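PDB 6ZRX: DMATS type aromatic prenyltransferase from Micromonospora olivasterospora, which probably transfers a dimethylallyl group from its diphosphate donor to the indole ring of tryptophan, as a 6-dimethylallyltryptophan synthase. Local coordinates for residues P60-I65 and T342-A347. Sequence-based numbering, arbitrary orientation.
Sequences PVEFSI and TVYLSA. With TRP (tryptophan), chain F; 6C7 (S-(3-methylbut-2-en-1-yl) trihydrogen thiodiphosphate), chain E.
F63 pairs with L345 and I65 with V343 through four backbone hydrogen bonds between antiparallel strands. L345 N to F63 O is 2.8 Å; F63 N to L345 O is more bent, 141° at the hydrogen. Near A347 the strands part, and a water bridges V61 O and A347 N.

Apolar contacts lie on the F63, I65, V343 and L345 face. I65 and V343 run side by side, with I65 CG2 4.0 Å from V343 CB. F63 CE2 meets A347 CB at 4.3 Å, and F63 also packs on Q13 and L17 of helix 6-21.

The other face carries the polar groups. E62 is extended, CG anti to the backbone N (chi1 -179°), which brings its carboxylate obliquely to the CB and CD2 side of Y344, the carboxylate and ring planes 61° apart. E62 OE2 lies 3.4 Å from Y344 CD2 and accepts a hydrogen bond from NE1 of the bound tryptophan, with E62 OE2 and NE1 2.8 Å apart. E62 OE1 takes a water shared with S346 OG. S64 CB packs against Y344 CD2 at 3.6 Å, while S64 OG bonds R76. The thiodiphosphate O8 sits at the Y344 ring edge.

This closes the ABBA barrel of DMATS-type prenyltransferases: the first and last main strands pair, and their inner face lines the chamber that holds tryptophan and the thio analogue of the prenyl donor.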
ATOM      1  N   PRO A  60       2.826   5.690 -11.892  1.00 12.43           N
ATOM      2  CA  PRO A  60       3.535   5.819 -10.617  1.00 12.50           C
ATOM      3  C   PRO A  60       2.634   6.229  -9.432  1.00 12.44           C
ATOM      4  O   PRO A  60       3.151   6.705  -8.449  1.00 12.24           O
ATOM      5  CB  PRO A  60       4.588   6.891 -10.936  1.00 12.65           C
ATOM      6  CG  PRO A  60       3.910   7.779 -11.958  1.00 12.79           C
ATOM      7  CD  PRO A  60       3.043   6.838 -12.780  1.00 12.79           C
ATOM      8  N   VAL A  61       1.323   6.043  -9.556  1.00 12.59           N
ATOM      9  CA  VAL A  61       0.360   6.249  -8.436  1.00 12.52           C
ATOM     10  C   VAL A  61      -0.697   5.151  -8.471  1.00 12.83           C
ATOM     11  O   VAL A  61      -0.950   4.576  -9.553  1.00 12.98           O
ATOM     12  CB  VAL A  61      -0.307   7.630  -8.446  1.00 13.17           C
ATOM     13  CG1 VAL A  61       0.702   8.768  -8.483  1.00 12.97           C
ATOM     14  CG2 VAL A  61      -1.335   7.764  -9.548  1.00 13.38           C
ATOM     15  N   GLU A  62      -1.292   4.906  -7.316  1.00 12.17           N
ATOM     16  CA  GLU A  62      -2.436   4.002  -7.127  1.00 12.41           C
ATOM     17  C   GLU A  62      -3.360   4.663  -6.109  1.00 12.50           C
ATOM     18  O   GLU A  62      -2.848   5.204  -5.102  1.00 12.94           O
ATOM     19  CB  GLU A  62      -1.985   2.630  -6.627  1.00 12.51           C
ATOM     20  CG  GLU A  62      -3.130   1.661  -6.440  1.00 12.78           C
ATOM     21  CD  GLU A  62      -2.680   0.301  -5.942  1.00 12.98           C
ATOM     22  OE1 GLU A  62      -2.498  -0.592  -6.776  1.00 13.03           O
ATOM     23  OE2 GLU A  62      -2.460   0.176  -4.733  1.00 13.81           O
ATOM     24  N   PHE A  63      -4.662   4.622  -6.348  1.00 12.32           N
ATOM     25  CA  PHE A  63      -5.682   5.149  -5.408  1.00 12.64           C
ATOM     26  C   PHE A  63      -6.155   4.032  -4.481  1.00 12.78           C
ATOM     27  O   PHE A  63      -6.083   2.859  -4.834  1.00 12.45           O
ATOM     28  CB  PHE A  63      -6.861   5.740  -6.168  1.00 12.97           C
ATOM     29  CG  PHE A  63      -6.481   6.859  -7.101  1.00 13.37           C
ATOM     30  CD1 PHE A  63      -6.134   8.106  -6.608  1.00 13.87           C
ATOM     31  CD2 PHE A  63      -6.437   6.653  -8.469  1.00 13.67           C
ATOM     32  CE1 PHE A  63      -5.786   9.139  -7.469  1.00 14.50           C
ATOM     33  CE2 PHE A  63      -6.104   7.684  -9.329  1.00 13.80           C
ATOM     34  CZ  PHE A  63      -5.765   8.924  -8.831  1.00 14.32           C
ATOM     35  N   SER A  64      -6.646   4.397  -3.308  1.00 13.29           N
ATOM     36  CA  SER A  64      -7.337   3.445  -2.414  1.00 13.54           C
ATOM     37  C   SER A  64      -8.404   4.182  -1.616  1.00 14.07           C
ATOM     38  O   SER A  64      -8.247   5.380  -1.359  1.00 13.26           O
ATOM     39  CB  SER A  64      -6.374   2.676  -1.528  1.00 14.01           C
ATOM     40  OG  SER A  64      -5.552   3.541  -0.776  1.00 14.73           O
ATOM     41  N   ILE A  65      -9.459   3.466  -1.278  1.00 14.97           N
ATOM     42  CA  ILE A  65     -10.538   3.941  -0.380  1.00 16.14           C
ATOM     43  C   ILE A  65     -10.601   2.978   0.807  1.00 16.35           C
ATOM     44  O   ILE A  65     -10.815   1.774   0.592  1.00 15.14           O
ATOM     45  CB  ILE A  65     -11.877   4.078  -1.133  1.00 17.70           C
ATOM     46  CG1 ILE A  65     -13.012   4.463  -0.178  1.00 18.94           C
ATOM     47  CG2 ILE A  65     -12.211   2.839  -1.938  1.00 18.92           C
ATOM     48  CD1 ILE A  65     -14.176   5.158  -0.865  1.00 20.41           C
ATOM     49  N   THR A 342     -10.151  -2.055   2.974  1.00 15.99           N
ATOM     50  CA  THR A 342      -9.601  -1.099   1.983  1.00 15.13           C
ATOM     51  C   THR A 342      -9.684  -1.729   0.606  1.00 14.02           C
ATOM     52  O   THR A 342      -9.360  -2.923   0.459  1.00 14.19           O
ATOM     53  CB  THR A 342      -8.167  -0.668   2.314  1.00 15.33           C
ATOM     54  OG1 THR A 342      -8.154  -0.182   3.656  1.00 15.94           O
ATOM     55  CG2 THR A 342      -7.640   0.411   1.389  1.00 15.43           C
ATOM     56  N   VAL A 343     -10.086  -0.934  -0.369  1.00 13.27           N
ATOM     57  CA  VAL A 343     -10.133  -1.319  -1.794  1.00 13.61           C
ATOM     58  C   VAL A 343      -9.104  -0.463  -2.532  1.00 13.21           C
ATOM     59  O   VAL A 343      -9.113   0.746  -2.351  1.00 14.14           O
ATOM     60  CB  VAL A 343     -11.542  -1.131  -2.360  1.00 13.67           C
ATOM     61  CG1 VAL A 343     -11.649  -1.728  -3.735  1.00 13.49           C
ATOM     62  CG2 VAL A 343     -12.589  -1.721  -1.430  1.00 14.22           C
ATOM     63  N   TYR A 344      -8.261  -1.092  -3.337  1.00 12.81           N
ATOM     64  CA  TYR A 344      -7.172  -0.427  -4.084  1.00 12.69           C
ATOM     65  C   TYR A 344      -7.586  -0.345  -5.545  1.00 12.25           C
ATOM     66  O   TYR A 344      -7.930  -1.381  -6.120  1.00 12.06           O
ATOM     67  CB  TYR A 344      -5.857  -1.173  -3.879  1.00 13.59           C
ATOM     68  CG  TYR A 344      -5.413  -1.202  -2.437  1.00 14.61           C
ATOM     69  CD1 TYR A 344      -6.014  -2.049  -1.518  1.00 15.55           C
ATOM     70  CD2 TYR A 344      -4.420  -0.349  -1.979  1.00 15.42           C
ATOM     71  CE1 TYR A 344      -5.620  -2.070  -0.192  1.00 16.54           C
ATOM     72  CE2 TYR A 344      -4.024  -0.350  -0.650  1.00 16.40           C
ATOM     73  CZ  TYR A 344      -4.622  -1.218   0.244  1.00 16.70           C
ATOM     74  OH  TYR A 344      -4.237  -1.236   1.554  1.00 19.73           O
ATOM     75  N   LEU A 345      -7.558   0.862  -6.100  1.00 12.08           N
ATOM     76  CA  LEU A 345      -8.103   1.181  -7.436  1.00 12.05           C
ATOM     77  C   LEU A 345      -6.995   1.720  -8.334  1.00 11.43           C
ATOM     78  O   LEU A 345      -6.345   2.715  -7.972  1.00 11.74           O
ATOM     79  CB  LEU A 345      -9.253   2.186  -7.285  1.00 12.32           C
ATOM     80  CG  LEU A 345     -10.439   1.677  -6.474  1.00 12.62           C
ATOM     81  CD1 LEU A 345     -11.485   2.768  -6.301  1.00 13.30           C
ATOM     82  CD2 LEU A 345     -11.062   0.441  -7.116  1.00 13.05           C
ATOM     83  N   SER A 346      -6.807   1.082  -9.477  1.00 11.80           N
ATOM     84  CA  SER A 346      -5.714   1.373 -10.441  1.00 11.63           C
ATOM     85  C   SER A 346      -6.077   2.571 -11.321  1.00 12.01           C
ATOM     86  O   SER A 346      -7.221   2.652 -11.779  1.00 12.55           O
ATOM     87  CB  SER A 346      -5.415   0.180 -11.294  1.00 11.33           C
ATOM     88  OG  SER A 346      -5.040  -0.916 -10.495  1.00 11.57           O
ATOM     89  N   ALA A 347      -5.112   3.440 -11.581  1.00 12.61           N
ATOM     90  CA  ALA A 347      -5.255   4.601 -12.491  1.00 13.24           C
ATOM     91  C   ALA A 347      -5.465   4.130 -13.939  1.00 13.65           C
ATOM     92  O   ALA A 347      -6.173   4.821 -14.688  1.00 13.79           O
ATOM     93  CB  ALA A 347      -4.033   5.474 -12.394  1.00 13.45           C
TER
HETATM   94  N   TRP F 402       1.893  -2.951  -7.361  1.00 15.62           N
HETATM   95  CA  TRP F 402       2.784  -3.549  -6.306  1.00 15.90           C
HETATM   96  C   TRP F 402       2.288  -4.948  -5.947  1.00 16.18           C
HETATM   97  O   TRP F 402       3.022  -5.685  -5.281  1.00 16.53           O
HETATM   98  CB  TRP F 402       2.864  -2.644  -5.071  1.00 15.70           C
HETATM   99  CG  TRP F 402       1.555  -2.420  -4.379  1.00 15.78           C
HETATM  100  CD1 TRP F 402       0.615  -1.477  -4.684  1.00 15.34           C
HETATM  101  CD2 TRP F 402       1.036  -3.151  -3.249  1.00 15.38           C
HETATM  102  NE1 TRP F 402      -0.450  -1.578  -3.835  1.00 15.29           N
HETATM  103  CE2 TRP F 402      -0.222  -2.591  -2.942  1.00 15.44           C
HETATM  104  CE3 TRP F 402       1.498  -4.226  -2.486  1.00 15.80           C
HETATM  105  CZ2 TRP F 402      -1.011  -3.062  -1.897  1.00 15.63           C
HETATM  106  CZ3 TRP F 402       0.719  -4.686  -1.446  1.00 15.57           C
HETATM  107  CH2 TRP F 402      -0.518  -4.112  -1.161  1.00 15.69           C
HETATM  108  OXT TRP F 402       1.156  -5.336  -6.316  1.00 15.32           O
HETATM  109  O4  6C7 E 401      -3.480  -0.169   5.806  1.00 32.60           O
HETATM  110  P1  6C7 E 401      -2.879   1.205   5.579  1.00 35.48           P
HETATM  111  O6  6C7 E 401      -3.802   2.324   5.990  1.00 35.01           O
HETATM  112  O5  6C7 E 401      -1.494   1.358   6.184  1.00 35.90           O
HETATM  113  O2  6C7 E 401      -2.731   1.288   3.985  1.00 35.22           O
HETATM  114  P3  6C7 E 401      -1.521   1.338   2.946  1.00 37.67           P
HETATM  115  O8  6C7 E 401      -2.133   1.425   1.585  1.00 37.10           O
HETATM  116  O7  6C7 E 401      -0.639   2.469   3.363  1.00 37.88           O
HETATM  117  S9  6C7 E 401      -0.479  -0.434   3.017  1.00 41.17           S
HETATM  118  C10 6C7 E 401      -0.674  -1.164   1.362  1.00 40.02           C
HETATM  119  C11 6C7 E 401       0.317  -0.614   0.397  1.00 40.06           C
HETATM  120  C12 6C7 E 401       1.553  -1.064   0.199  1.00 39.87           C
HETATM  121  C13 6C7 E 401       2.183  -2.164   1.008  1.00 40.55           C
HETATM  122  C14 6C7 E 401       2.451  -0.502  -0.860  1.00 39.31           C
HETATM  123  O   HOH W   1      -2.524   2.519 -10.442  1.00 11.20           O
HETATM  124  O   HOH W   2      -2.677  -0.199  -9.270  1.00 12.64           O